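Serpin48 (Tenebrio molitor, PDB 3OZQ) inhibits the serine protease SPE with high specificity, acting as a serpin in insect innate immunity. Local coordinates at residues His146-Leu151 against Ala168-Ala173; Tyr23-Lys28 against Lys280-Lys285; Thr260-Asn265 against Ser346-Ile351; Asp188-Ala193 against Asn238-Leu243. All blocks are in the same frame, centred on the assembly; numbering follows the deposited sequence.

Interaction 1: His146-Leu151 against Ala168-Ala173; sequences HKIQNL and ALYFNA
Ile148 points its delta methyl at the backbone of strand 168-173, where CD1 comes to 3.4 Å from Leu169 O. In the serpin fold, the loop that follows helix 129-143 passes over the face of the central beta-sheet A; here it runs roughly against strand 163-174 (149° between the touching parts). Ile148 lies with CG1 anti to the carbonyl carbon (chi1 -65°) and CD1 carried on in an extended chain. That methyl wedges between Ala168 CB, 4.0 Å away, and the Tyr170 ring, whose CD2 it meets obliquely at 4.4 Å. Leu151 reaches Ala168 from the far end of segment 146-151, its CD1 lying 3.6 Å from Ala168 CB, so the one small side chain receives two branched ones. At the other end, the Tyr170 side chain leaves the strand on the loop side, and Lys147 CG also approaches its ring obliquely. Tyr170 further stacks on His92, and its OH hydrogen-bonds Gln145 OE1, just before His146. Between the two segments the contacts are van der Waals, and Val140 of helix 129-143 touches both Ile148 and Ala168. Beneath the Ile148 methyl, Leu169 O is buried and has no hydrogen-bonding partner in the model.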
loop_
_atom_site.group_PDB
_atom_site.type_symbol
_atom_site.label_atom_id
_atom_site.label_comp_id
_atom_site.label_asym_id
_atom_site.label_seq_id
_atom_site.Cartn_x
_atom_site.Cartn_y
_atom_site.Cartn_z
ATOM N N HIS A 146 8.799 -10.610 12.385
ATOM C CA HIS A 146 9.959 -9.753 12.656
ATOM C C HIS A 146 10.520 -9.017 11.443
ATOM O O HIS A 146 11.597 -8.424 11.525
ATOM C CB HIS A 146 11.059 -10.535 13.388
ATOM C CG HIS A 146 10.616 -11.082 14.711
ATOM N ND1 HIS A 146 10.974 -10.510 15.915
ATOM C CD2 HIS A 146 9.824 -12.138 15.020
ATOM C CE1 HIS A 146 10.433 -11.195 16.906
ATOM N NE2 HIS A 146 9.726 -12.186 16.391
ATOM N N LYS A 147 9.767 -9.030 10.341
ATOM C CA LYS A 147 10.163 -8.362 9.097
ATOM C C LYS A 147 9.985 -6.838 9.149
ATOM O O LYS A 147 10.603 -6.099 8.377
ATOM C CB LYS A 147 9.347 -8.904 7.919
ATOM C CG LYS A 147 9.481 -10.405 7.636
ATOM C CD LYS A 147 10.861 -10.781 7.123
ATOM C CE LYS A 147 10.827 -12.080 6.314
ATOM N NZ LYS A 147 9.803 -13.042 6.817
ATOM N N ILE A 148 9.118 -6.375 10.046
ATOM C CA ILE A 148 8.823 -4.952 10.171
ATOM C C ILE A 148 9.070 -4.481 11.594
ATOM O O ILE A 148 8.391 -4.890 12.534
ATOM C CB ILE A 148 7.390 -4.617 9.700
ATOM C CG1 ILE A 148 7.268 -4.908 8.200
ATOM C CG2 ILE A 148 7.042 -3.155 10.021
ATOM C CD1 ILE A 148 5.946 -4.483 7.587
ATOM N N GLN A 149 10.073 -3.632 11.745
ATOM C CA GLN A 149 10.544 -3.268 13.063
ATOM C C GLN A 149 10.438 -1.771 13.263
ATOM O O GLN A 149 10.414 -1.005 12.290
ATOM C CB GLN A 149 11.984 -3.753 13.259
ATOM C CG GLN A 149 12.119 -5.264 13.181
ATOM C CD GLN A 149 13.488 -5.756 13.610
ATOM O OE1 GLN A 149 14.432 -4.974 13.736
ATOM N NE2 GLN A 149 13.601 -7.061 13.845
ATOM N N ASN A 150 10.336 -1.369 14.527
ATOM C CA ASN A 150 10.375 0.032 14.889
ATOM C C ASN A 150 9.395 0.881 14.110
ATOM O O ASN A 150 9.738 1.961 13.636
ATOM C CB ASN A 150 11.797 0.563 14.700
ATOM C CG ASN A 150 12.766 -0.064 15.666
ATOM O OD1 ASN A 150 12.782 0.291 16.842
ATOM N ND2 ASN A 150 13.556 -1.021 15.191
ATOM N N LEU A 151 8.172 0.391 13.971
ATOM C CA LEU A 151 7.155 1.152 13.268
ATOM C C LEU A 151 6.890 2.479 13.967
ATOM O O LEU A 151 6.913 3.532 13.333
ATOM C CB LEU A 151 5.860 0.344 13.133
ATOM C CG LEU A 151 4.794 0.981 12.235
ATOM C CD1 LEU A 151 3.913 -0.085 11.578
ATOM C CD2 LEU A 151 3.961 1.987 13.014
ATOM N N ALA A 168 0.950 -2.011 9.407
ATOM C CA ALA A 168 2.171 -2.581 8.873
ATOM C C ALA A 168 1.793 -3.699 7.926
ATOM O O ALA A 168 0.916 -4.502 8.238
ATOM C CB ALA A 168 3.016 -3.133 9.968
ATOM N N LEU A 169 2.455 -3.756 6.779
ATOM C CA LEU A 169 2.185 -4.830 5.820
ATOM C C LEU A 169 3.291 -5.061 4.812
ATOM O O LEU A 169 4.206 -4.256 4.652
ATOM C CB LEU A 169 0.849 -4.640 5.063
ATOM C CG LEU A 169 0.337 -3.318 4.459
ATOM C CD1 LEU A 169 1.346 -2.212 4.347
ATOM C CD2 LEU A 169 -0.430 -3.496 3.120
ATOM N N TYR A 170 3.171 -6.189 4.128
ATOM C CA TYR A 170 4.067 -6.556 3.054
ATOM C C TYR A 170 3.410 -7.711 2.321
ATOM O O TYR A 170 2.556 -8.407 2.877
ATOM C CB TYR A 170 5.447 -6.949 3.589
ATOM C CG TYR A 170 5.492 -8.276 4.310
ATOM C CD1 TYR A 170 5.783 -9.449 3.623
ATOM C CD2 TYR A 170 5.255 -8.358 5.681
ATOM C CE1 TYR A 170 5.834 -10.668 4.277
ATOM C CE2 TYR A 170 5.300 -9.576 6.347
ATOM C CZ TYR A 170 5.593 -10.730 5.635
ATOM O OH TYR A 170 5.639 -11.945 6.281
ATOM N N PHE A 171 3.812 -7.900 1.070
ATOM C CA PHE A 171 3.168 -8.833 0.158
ATOM C C PHE A 171 4.153 -9.928 -0.217
ATOM O O PHE A 171 5.353 -9.682 -0.329
ATOM C CB PHE A 171 2.758 -8.089 -1.112
ATOM C CG PHE A 171 1.853 -8.877 -2.018
ATOM C CD1 PHE A 171 0.618 -9.315 -1.574
ATOM C CD2 PHE A 171 2.233 -9.167 -3.325
ATOM C CE1 PHE A 171 -0.229 -10.034 -2.420
ATOM C CE2 PHE A 171 1.389 -9.883 -4.171
ATOM C CZ PHE A 171 0.154 -10.310 -3.718
ATOM N N ASN A 172 3.638 -11.135 -0.412
ATOM C CA ASN A 172 4.457 -12.255 -0.845
ATOM C C ASN A 172 3.828 -12.962 -2.041
ATOM O O ASN A 172 2.700 -13.456 -1.951
ATOM C CB ASN A 172 4.654 -13.233 0.308
ATOM C CG ASN A 172 5.324 -14.516 -0.131
ATOM O OD1 ASN A 172 6.555 -14.634 -0.099
ATOM N ND2 ASN A 172 4.520 -15.487 -0.555
ATOM N N ALA A 173 4.550 -12.991 -3.164
ATOM C CA ALA A 173 4.046 -13.601 -4.390
ATOM C C ALA A 173 5.159 -14.199 -5.236
ATOM O O ALA A 173 6.338 -13.870 -5.068
ATOM C CB ALA A 173 3.238 -12.600 -5.220
#

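Interaction 2: Tyr23-Lys28 against Lys280-Lys285; sequences YKEVLK and KKVLKK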
loop_
_atom_site.group_PDB
_atom_site.type_symbol
_atom_site.label_atom_id
_atom_site.label_comp_id
_atom_site.label_asym_id
_atom_site.label_seq_id
_atom_site.Cartn_x
_atom_site.Cartn_y
_atom_site.Cartn_z
ATOM N N TYR A 23 -0.905 8.687 -3.597
ATOM C CA TYR A 23 0.426 8.785 -4.182
ATOM C C TYR A 23 0.845 10.255 -4.252
ATOM O O TYR A 23 1.949 10.614 -3.838
ATOM C CB TYR A 23 0.445 8.104 -5.572
ATOM C CG TYR A 23 1.759 8.096 -6.312
ATOM C CD1 TYR A 23 2.435 6.902 -6.563
ATOM C CD2 TYR A 23 2.318 9.273 -6.786
ATOM C CE1 TYR A 23 3.639 6.889 -7.269
ATOM C CE2 TYR A 23 3.512 9.273 -7.486
ATOM C CZ TYR A 23 4.170 8.079 -7.722
ATOM O OH TYR A 23 5.357 8.101 -8.414
ATOM N N LYS A 24 -0.048 11.105 -4.756
ATOM C CA LYS A 24 0.258 12.528 -4.940
ATOM C C LYS A 24 0.636 13.191 -3.630
ATOM O O LYS A 24 1.517 14.040 -3.580
ATOM C CB LYS A 24 -0.934 13.268 -5.565
ATOM C CG LYS A 24 -0.602 14.677 -6.048
ATOM C CD LYS A 24 -1.711 15.257 -6.939
ATOM C CE LYS A 24 -1.646 14.725 -8.380
ATOM N NZ LYS A 24 -0.691 15.463 -9.284
ATOM N N GLU A 25 -0.041 12.799 -2.561
ATOM C CA GLU A 25 0.273 13.327 -1.243
ATOM C C GLU A 25 1.610 12.799 -0.730
ATOM O O GLU A 25 2.452 13.569 -0.272
ATOM C CB GLU A 25 -0.843 12.975 -0.261
ATOM C CG GLU A 25 -1.347 14.154 0.518
ATOM C CD GLU A 25 -1.517 15.386 -0.346
ATOM O OE1 GLU A 25 -2.269 15.324 -1.339
ATOM O OE2 GLU A 25 -0.897 16.422 -0.025
ATOM N N VAL A 26 1.812 11.488 -0.819
ATOM C CA VAL A 26 3.029 10.889 -0.267
ATOM C C VAL A 26 4.286 11.466 -0.906
ATOM O O VAL A 26 5.288 11.697 -0.227
ATOM C CB VAL A 26 3.022 9.360 -0.362
ATOM C CG1 VAL A 26 4.427 8.803 -0.092
ATOM C CG2 VAL A 26 2.021 8.795 0.623
ATOM N N LEU A 27 4.211 11.697 -2.212
ATOM C CA LEU A 27 5.262 12.357 -2.972
ATOM C C LEU A 27 5.821 13.579 -2.262
ATOM O O LEU A 27 7.028 13.811 -2.275
ATOM C CB LEU A 27 4.692 12.811 -4.316
ATOM C CG LEU A 27 5.246 12.180 -5.577
ATOM C CD1 LEU A 27 4.438 12.678 -6.769
ATOM C CD2 LEU A 27 6.730 12.511 -5.726
ATOM N N LYS A 28 4.933 14.371 -1.670
ATOM C CA LYS A 28 5.308 15.637 -1.052
ATOM C C LYS A 28 6.384 15.466 0.004
ATOM O O LYS A 28 7.255 16.317 0.150
ATOM C CB LYS A 28 4.088 16.317 -0.420
ATOM C CG LYS A 28 3.073 16.863 -1.421
ATOM C CD LYS A 28 1.878 17.464 -0.681
ATOM C CE LYS A 28 0.891 18.135 -1.617
ATOM N NZ LYS A 28 -0.258 18.693 -0.849
ATOM N N LYS A 280 -2.033 10.560 8.636
ATOM C CA LYS A 280 -2.799 11.700 9.148
ATOM C C LYS A 280 -2.594 12.909 8.243
ATOM O O LYS A 280 -3.533 13.592 7.854
ATOM C CB LYS A 280 -2.389 12.061 10.584
ATOM C CG LYS A 280 -3.024 13.359 11.040
ATOM C CD LYS A 280 -2.724 13.692 12.504
ATOM C CE LYS A 280 -3.567 14.879 12.974
ATOM N NZ LYS A 280 -2.975 15.613 14.148
ATOM N N LYS A 281 -1.334 13.183 7.948
ATOM C CA LYS A 281 -0.954 14.215 6.993
ATOM C C LYS A 281 -1.652 14.000 5.653
ATOM O O LYS A 281 -2.227 14.934 5.089
ATOM C CB LYS A 281 0.559 14.192 6.793
ATOM C CG LYS A 281 1.064 15.171 5.747
ATOM C CD LYS A 281 2.580 15.183 5.671
ATOM C CE LYS A 281 3.194 15.524 7.002
ATOM N NZ LYS A 281 4.684 15.429 6.947
ATOM N N VAL A 282 -1.606 12.773 5.146
ATOM C CA VAL A 282 -2.263 12.478 3.876
ATOM C C VAL A 282 -3.767 12.746 3.974
ATOM O O VAL A 282 -4.316 13.509 3.180
ATOM C CB VAL A 282 -2.017 11.022 3.410
ATOM C CG1 VAL A 282 -2.908 10.673 2.210
ATOM C CG2 VAL A 282 -0.544 10.802 3.073
ATOM N N LEU A 283 -4.422 12.136 4.963
ATOM C CA LEU A 283 -5.878 12.170 5.040
ATOM C C LEU A 283 -6.418 13.578 5.280
ATOM O O LEU A 283 -7.509 13.918 4.819
ATOM C CB LEU A 283 -6.399 11.181 6.086
ATOM C CG LEU A 283 -6.117 9.739 5.654
ATOM C CD1 LEU A 283 -6.448 8.728 6.749
ATOM C CD2 LEU A 283 -6.892 9.435 4.368
ATOM N N LYS A 284 -5.642 14.397 5.978
ATOM C CA LYS A 284 -6.024 15.787 6.202
ATOM C C LYS A 284 -6.172 16.541 4.888
ATOM O O LYS A 284 -7.121 17.297 4.716
ATOM C CB LYS A 284 -5.039 16.509 7.134
ATOM C CG LYS A 284 -5.305 16.257 8.626
ATOM C CD LYS A 284 -4.383 17.081 9.530
ATOM C CE LYS A 284 -4.996 18.434 9.867
ATOM N NZ LYS A 284 -5.912 18.378 11.050
ATOM N N LYS A 285 -5.244 16.334 3.958
ATOM C CA LYS A 285 -5.335 17.011 2.667
ATOM C C LYS A 285 -6.525 16.501 1.852
ATOM O O LYS A 285 -7.040 17.209 0.995
ATOM C CB LYS A 285 -4.040 16.866 1.863
ATOM C CG LYS A 285 -2.967 17.888 2.202
ATOM C CD LYS A 285 -3.358 19.296 1.744
ATOM C CE LYS A 285 -3.604 19.352 0.237
ATOM N NZ LYS A 285 -3.959 20.730 -0.215
#
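Glu25 and Val282 meet where helix 10-29 passes helix 279-286; the axes of segments 23-28 and 280-285 approach to 9.5 Å and are inclined at 127°. The tight part of the contact is apolar. Glu25 CB sits against both methyls of Val282, 4.0 Å from CG1 and 4.0 Å from CG2, and the next carbon, Glu25 CG, lies over the neighbouring backbone, 3.9 Å from Val282 CA. Beside it Val26 CG2 touches Val282 CG2 at 4.1 Å. Both valines are buried, and they close the inner side of the interface.

The outer, solvent-facing side is formed by long charged chains, Lys28 and Lys285 both being exposed. Glu25 bends at chi2 (43°), and its carboxylate settles against the aliphatic part of Lys285, with OE2 3.4 Å from Lys285 CG. The two side chains cross at about a right angle, and the Lys285 ammonium is not in contact with the acid. Lys28 instead supplies the salt bridge to Glu25, within its own helix; the modelled separation is implausibly short, so its exact geometry is doubtful. Lys28 NZ and Lys285 NZ stand 4.3 Å apart, a repulsion that the acid probably screens in part. Tyr23, on another side of the same helix, hydrogen-bonds Glu247. Packing of the N-terminal helix against the short helix that follows the long strand 260-278 belongs to the helical part of the serpin fold.

Interaction 3: Thr260-Asn265 against Ser346-Ile351; sequences TKQLVN and SPKQFI
Lys348 is bonded through both its backbone groups to strand 260-265: its N donates to Leu263 O (2.9 Å), and its O accepts from Asn265 N (2.8 Å). One step on, Phe350 N binds Asn265 O at 2.9 Å, nearly in line with the carbonyl, completing a short parallel ladder. The Lys348 side chain bends at chi2 and chi4 and comes back beside Gln262, where NZ reaches OE1 at 2.9 Å from above the amide plane, 42° out of it. Val264 shares that face of the sheet, and its CG2 packs 3.9 Å from Phe350 CB. On the other face Pro347 lies beside Leu263 and crosses the amide of Asn265 obliquely, with its CG 3.8 Å from ND2. In the serpin fold this is the parallel strand pair at the edge of beta-sheet C, and residues 346-351 follow directly on an unmodelled stretch, 337-345, that probably belongs to the reactive-centre loop. A second shell orients these groups. Asn265 OD1 accepts a hydrogen bond from Glu206 N, and strand 207-214 pairs with the opposite edge of 260-265 through Phe209 and Gln207. Phe350, whose CG is anti to its backbone N, packs its side chain on Leu222, Ile234 and Leu236.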
loop_
_atom_site.group_PDB
_atom_site.type_symbol
_atom_site.label_atom_id
_atom_site.label_comp_id
_atom_site.label_asym_id
_atom_site.label_seq_id
_atom_site.Cartn_x
_atom_site.Cartn_y
_atom_site.Cartn_z
ATOM N N THR A 260 -2.884 -5.731 -23.972
ATOM C CA THR A 260 -2.939 -6.982 -24.718
ATOM C C THR A 260 -1.599 -7.693 -24.645
ATOM O O THR A 260 -0.564 -7.057 -24.455
ATOM C CB THR A 260 -3.296 -6.747 -26.194
ATOM O OG1 THR A 260 -2.417 -5.752 -26.745
ATOM C CG2 THR A 260 -4.735 -6.275 -26.324
ATOM N N LYS A 261 -1.617 -9.012 -24.792
ATOM C CA LYS A 261 -0.391 -9.787 -24.719
ATOM C C LYS A 261 0.480 -9.604 -25.962
ATOM O O LYS A 261 0.116 -10.015 -27.063
ATOM C CB LYS A 261 -0.710 -11.265 -24.503
ATOM C CG LYS A 261 -1.407 -11.547 -23.188
ATOM C CD LYS A 261 -0.877 -12.828 -22.559
ATOM C CE LYS A 261 -1.413 -13.022 -21.149
ATOM N NZ LYS A 261 -0.886 -14.269 -20.518
ATOM N N GLN A 262 1.636 -8.981 -25.784
ATOM C CA GLN A 262 2.582 -8.829 -26.880
ATOM C C GLN A 262 3.902 -9.480 -26.527
ATOM O O GLN A 262 4.263 -9.576 -25.359
ATOM C CB GLN A 262 2.793 -7.356 -27.226
ATOM C CG GLN A 262 1.513 -6.630 -27.629
ATOM C CD GLN A 262 1.760 -5.531 -28.651
ATOM O OE1 GLN A 262 2.305 -5.782 -29.723
ATOM N NE2 GLN A 262 1.359 -4.307 -28.319
ATOM N N LEU A 263 4.623 -9.931 -27.547
ATOM C CA LEU A 263 5.916 -10.557 -27.350
ATOM C C LEU A 263 6.922 -9.492 -26.941
ATOM O O LEU A 263 7.076 -8.478 -27.615
ATOM C CB LEU A 263 6.371 -11.218 -28.647
ATOM C CG LEU A 263 7.670 -11.993 -28.511
ATOM C CD1 LEU A 263 7.482 -13.135 -27.522
ATOM C CD2 LEU A 263 8.107 -12.511 -29.882
ATOM N N VAL A 264 7.617 -9.717 -25.840
ATOM C CA VAL A 264 8.407 -8.647 -25.263
ATOM C C VAL A 264 9.624 -9.197 -24.560
ATOM O O VAL A 264 9.615 -10.333 -24.091
ATOM C CB VAL A 264 7.537 -7.809 -24.258
ATOM C CG1 VAL A 264 6.947 -8.702 -23.185
ATOM C CG2 VAL A 264 8.338 -6.674 -23.647
ATOM N N ASN A 265 10.682 -8.395 -24.514
ATOM C CA ASN A 265 11.826 -8.682 -23.668
ATOM C C ASN A 265 11.802 -7.700 -22.509
ATOM O O ASN A 265 11.488 -6.529 -22.694
ATOM C CB ASN A 265 13.142 -8.530 -24.434
ATOM C CG ASN A 265 13.374 -9.647 -25.441
ATOM O OD1 ASN A 265 12.803 -10.732 -25.337
ATOM N ND2 ASN A 265 14.223 -9.382 -26.419
ATOM N N SER A 346 11.415 -10.453 -33.267
ATOM C CA SER A 346 11.839 -9.079 -32.997
ATOM C C SER A 346 10.960 -8.431 -31.909
ATOM O O SER A 346 10.181 -7.520 -32.193
ATOM C CB SER A 346 11.802 -8.256 -34.290
ATOM O OG SER A 346 12.588 -7.084 -34.178
ATOM N N PRO A 347 11.092 -8.901 -30.657
ATOM C CA PRO A 347 10.201 -8.547 -29.535
ATOM C C PRO A 347 10.134 -7.057 -29.193
ATOM O O PRO A 347 11.118 -6.336 -29.365
ATOM C CB PRO A 347 10.825 -9.291 -28.348
ATOM C CG PRO A 347 11.599 -10.401 -28.957
ATOM C CD PRO A 347 12.143 -9.843 -30.241
ATOM N N LYS A 348 8.977 -6.610 -28.705
ATOM C CA LYS A 348 8.884 -5.316 -28.046
ATOM C C LYS A 348 9.949 -5.253 -26.947
ATOM O O LYS A 348 10.267 -6.267 -26.319
ATOM C CB LYS A 348 7.497 -5.121 -27.424
ATOM C CG LYS A 348 6.362 -4.875 -28.413
ATOM C CD LYS A 348 6.557 -3.573 -29.171
ATOM C CE LYS A 348 5.235 -3.048 -29.729
ATOM N NZ LYS A 348 4.505 -4.076 -30.519
ATOM N N GLN A 349 10.498 -4.064 -26.727
ATOM C CA GLN A 349 11.492 -3.855 -25.680
ATOM C C GLN A 349 10.902 -3.138 -24.452
ATOM O O GLN A 349 10.302 -2.065 -24.564
ATOM C CB GLN A 349 12.665 -3.038 -26.222
ATOM C CG GLN A 349 13.334 -3.644 -27.463
ATOM C CD GLN A 349 14.726 -4.141 -27.160
ATOM O OE1 GLN A 349 15.677 -3.355 -27.093
ATOM N NE2 GLN A 349 14.858 -5.449 -26.952
ATOM N N PHE A 350 11.074 -3.734 -23.281
ATOM C CA PHE A 350 10.678 -3.068 -22.040
ATOM C C PHE A 350 11.867 -3.074 -21.095
ATOM O O PHE A 350 12.013 -3.958 -20.250
ATOM C CB PHE A 350 9.464 -3.737 -21.409
ATOM C CG PHE A 350 8.779 -2.892 -20.356
ATOM C CD1 PHE A 350 7.831 -1.933 -20.711
ATOM C CD2 PHE A 350 9.074 -3.062 -19.020
ATOM C CE1 PHE A 350 7.194 -1.145 -19.729
ATOM C CE2 PHE A 350 8.433 -2.283 -18.023
ATOM C CZ PHE A 350 7.501 -1.324 -18.387
ATOM N N ILE A 351 12.728 -2.081 -21.274
ATOM C CA ILE A 351 13.965 -1.976 -20.518
ATOM C C ILE A 351 13.798 -0.915 -19.454
ATOM O O ILE A 351 13.742 0.285 -19.745
ATOM C CB ILE A 351 15.172 -1.659 -21.457
ATOM C CG1 ILE A 351 15.298 -2.757 -22.517
ATOM C CG2 ILE A 351 16.478 -1.486 -20.661
ATOM C CD1 ILE A 351 16.063 -2.326 -23.765
#

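Interaction 4: Asp188-Ala193 against Asn238-Leu243; sequences DFHKSA and NQIEGL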
loop_
_atom_site.group_PDB
_atom_site.type_symbol
_atom_site.label_atom_id
_atom_site.label_comp_id
_atom_site.label_asym_id
_atom_site.label_seq_id
_atom_site.Cartn_x
_atom_site.Cartn_y
_atom_site.Cartn_z
ATOM N N ASP A 188 23.468 -0.463 -16.602
ATOM C CA ASP A 188 23.162 0.955 -16.457
ATOM C C ASP A 188 21.750 1.172 -15.927
ATOM O O ASP A 188 20.811 0.515 -16.369
ATOM C CB ASP A 188 23.277 1.682 -17.803
ATOM C CG ASP A 188 24.692 1.684 -18.358
ATOM O OD1 ASP A 188 25.654 1.699 -17.562
ATOM O OD2 ASP A 188 24.834 1.674 -19.596
ATOM N N PHE A 189 21.616 2.105 -14.994
ATOM C CA PHE A 189 20.324 2.643 -14.605
ATOM C C PHE A 189 20.501 4.150 -14.596
ATOM O O PHE A 189 21.346 4.681 -13.879
ATOM C CB PHE A 189 19.890 2.137 -13.215
ATOM C CG PHE A 189 18.507 2.597 -12.800
ATOM C CD1 PHE A 189 18.329 3.793 -12.137
ATOM C CD2 PHE A 189 17.385 1.837 -13.095
ATOM C CE1 PHE A 189 17.057 4.220 -11.764
ATOM C CE2 PHE A 189 16.113 2.259 -12.729
ATOM C CZ PHE A 189 15.947 3.450 -12.066
ATOM N N HIS A 190 19.723 4.843 -15.411
ATOM C CA HIS A 190 19.835 6.289 -15.492
ATOM C C HIS A 190 18.868 6.973 -14.547
ATOM O O HIS A 190 17.674 6.992 -14.805
ATOM C CB HIS A 190 19.540 6.756 -16.916
ATOM C CG HIS A 190 20.368 6.074 -17.955
ATOM N ND1 HIS A 190 21.722 6.300 -18.088
ATOM C CD2 HIS A 190 20.038 5.174 -18.911
ATOM C CE1 HIS A 190 22.191 5.564 -19.081
ATOM N NE2 HIS A 190 21.188 4.875 -19.599
ATOM N N LYS A 191 19.392 7.547 -13.468
ATOM C CA LYS A 191 18.579 8.320 -12.537
ATOM C C LYS A 191 18.132 9.615 -13.206
ATOM O O LYS A 191 17.149 10.245 -12.797
ATOM C CB LYS A 191 19.375 8.635 -11.270
ATOM C CG LYS A 191 19.942 7.405 -10.578
ATOM C CD LYS A 191 20.768 7.786 -9.358
ATOM C CE LYS A 191 21.483 6.573 -8.774
ATOM N NZ LYS A 191 22.454 6.940 -7.685
ATOM N N SER A 192 18.881 10.001 -14.236
ATOM C CA SER A 192 18.578 11.154 -15.075
ATOM C C SER A 192 19.573 11.118 -16.213
ATOM O O SER A 192 20.455 10.252 -16.241
ATOM C CB SER A 192 18.700 12.469 -14.299
ATOM O OG SER A 192 20.002 12.663 -13.778
ATOM N N ALA A 193 19.436 12.037 -17.162
ATOM C CA ALA A 193 20.350 12.074 -18.299
ATOM C C ALA A 193 21.802 12.057 -17.824
ATOM O O ALA A 193 22.560 11.154 -18.166
ATOM C CB ALA A 193 20.081 13.293 -19.156
ATOM N N ASN A 238 8.670 7.092 -21.784
ATOM C CA ASN A 238 9.491 6.903 -22.980
ATOM C C ASN A 238 10.805 7.667 -22.898
ATOM O O ASN A 238 11.816 7.236 -23.442
ATOM C CB ASN A 238 8.714 7.269 -24.250
ATOM C CG ASN A 238 7.760 6.169 -24.684
ATOM O OD1 ASN A 238 8.057 4.979 -24.531
ATOM N ND2 ASN A 238 6.603 6.557 -25.224
ATOM N N GLN A 239 10.792 8.793 -22.199
ATOM C CA GLN A 239 12.007 9.568 -22.000
ATOM C C GLN A 239 12.656 9.315 -20.633
ATOM O O GLN A 239 11.969 9.095 -19.633
ATOM C CB GLN A 239 11.724 11.056 -22.215
ATOM C CG GLN A 239 11.549 11.422 -23.689
ATOM C CD GLN A 239 12.711 10.929 -24.544
ATOM O OE1 GLN A 239 13.874 10.993 -24.133
ATOM N NE2 GLN A 239 12.397 10.411 -25.727
ATOM N N ILE A 240 13.983 9.344 -20.605
ATOM C CA ILE A 240 14.746 9.058 -19.393
ATOM C C ILE A 240 14.234 9.808 -18.163
ATOM O O ILE A 240 14.121 9.227 -17.084
ATOM C CB ILE A 240 16.250 9.372 -19.582
ATOM C CG1 ILE A 240 16.845 8.531 -20.717
ATOM C CG2 ILE A 240 17.022 9.135 -18.286
ATOM C CD1 ILE A 240 17.069 7.075 -20.356
ATOM N N GLU A 241 13.932 11.094 -18.326
ATOM C CA GLU A 241 13.589 11.948 -17.191
ATOM C C GLU A 241 12.099 12.254 -17.130
ATOM O O GLU A 241 11.701 13.276 -16.571
ATOM C CB GLU A 241 14.369 13.269 -17.251
ATOM C CG GLU A 241 15.888 13.136 -17.206
ATOM C CD GLU A 241 16.592 14.490 -17.280
ATOM O OE1 GLU A 241 15.974 15.450 -17.799
ATOM O OE2 GLU A 241 17.753 14.596 -16.818
ATOM N N GLY A 242 11.279 11.371 -17.694
ATOM C CA GLY A 242 9.857 11.634 -17.833
ATOM C C GLY A 242 8.948 11.357 -16.641
ATOM O O GLY A 242 7.729 11.451 -16.766
ATOM N N LEU A 243 9.518 11.029 -15.483
ATOM C CA LEU A 243 8.703 10.645 -14.322
ATOM C C LEU A 243 7.805 11.764 -13.783
ATOM O O LEU A 243 6.597 11.569 -13.608
ATOM C CB LEU A 243 9.583 10.107 -13.196
ATOM C CG LEU A 243 8.872 9.739 -11.894
ATOM C CD1 LEU A 243 7.754 8.729 -12.128
ATOM C CD2 LEU A 243 9.870 9.195 -10.887
#
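A surface contact joins His190, the last residue of strand 185-190, and Ser192 and Ala193 of the loop after it, to Ile240 and Glu241 in the turn that leads into helix 243-248; it is part apolar and part polar. The apolar part is carried by Ile240. Its CG2, anti to the backbone N, packs 3.7 Å from His190 CB and also lies over the backbone that follows, 3.8 Å from Ser192 C. The other branch of Ile240 turns to the histidine, where CD1 meets ring atom CD2 at 3.8 Å in an oblique approach.

Residues 188-193 run from the first strand of a beta-hairpin, 185-190 with 196-205, into its connecting loop, in beta-sheet C of the serpin fold; strand 231-237, which precedes Ile240, pairs with strands of the other, more buried beta-sheet B. The turn from Gln239 to Gly242 is a type I beta turn, closed by Gly242 N to Gln239 O at 3.1 Å, with Ile240 and Glu241 at its two central positions and Gly242 at the N-cap of the helix.

The polar part comes from Glu241, whose chain is extended beyond CG (chi2 180°). Its OE2 takes the N-H of Ala193 at 3.1 Å in a fairly straight bond (159°), on the anti side of the carboxylate and 30° out of its plane. The same oxygen is flanked by carbon, 3.4 Å from Ser192 CB and 3.5 Å from Ala193 CB. His190 has a further partner outside the turn, a backbone hydrogen bond with Asp353.

Overall arrangement
Starting from the N terminus, residues 23-28 open the widest loop, which closes only at 280-285 (interaction 2) and ties the N-terminal helix to the helix after strand 260-278. Interaction 1, 146-151 with 168-173, is nested inside it and lays a loop over the central sheet. Interaction 4, 188-193 with 238-243, is nested there too and comes next in series, linking a hairpin of sheet C to the turn before helix 243-248. Interaction 3 opens at 260-265, inside the wide loop, but closes at 346-351, so it crosses interaction 2; it pairs the start of strand 260-278 with strand 348-351, after unmodelled residues 337-345. Interactions 2 and 4 come to about 4 Å between nearest atoms without touching.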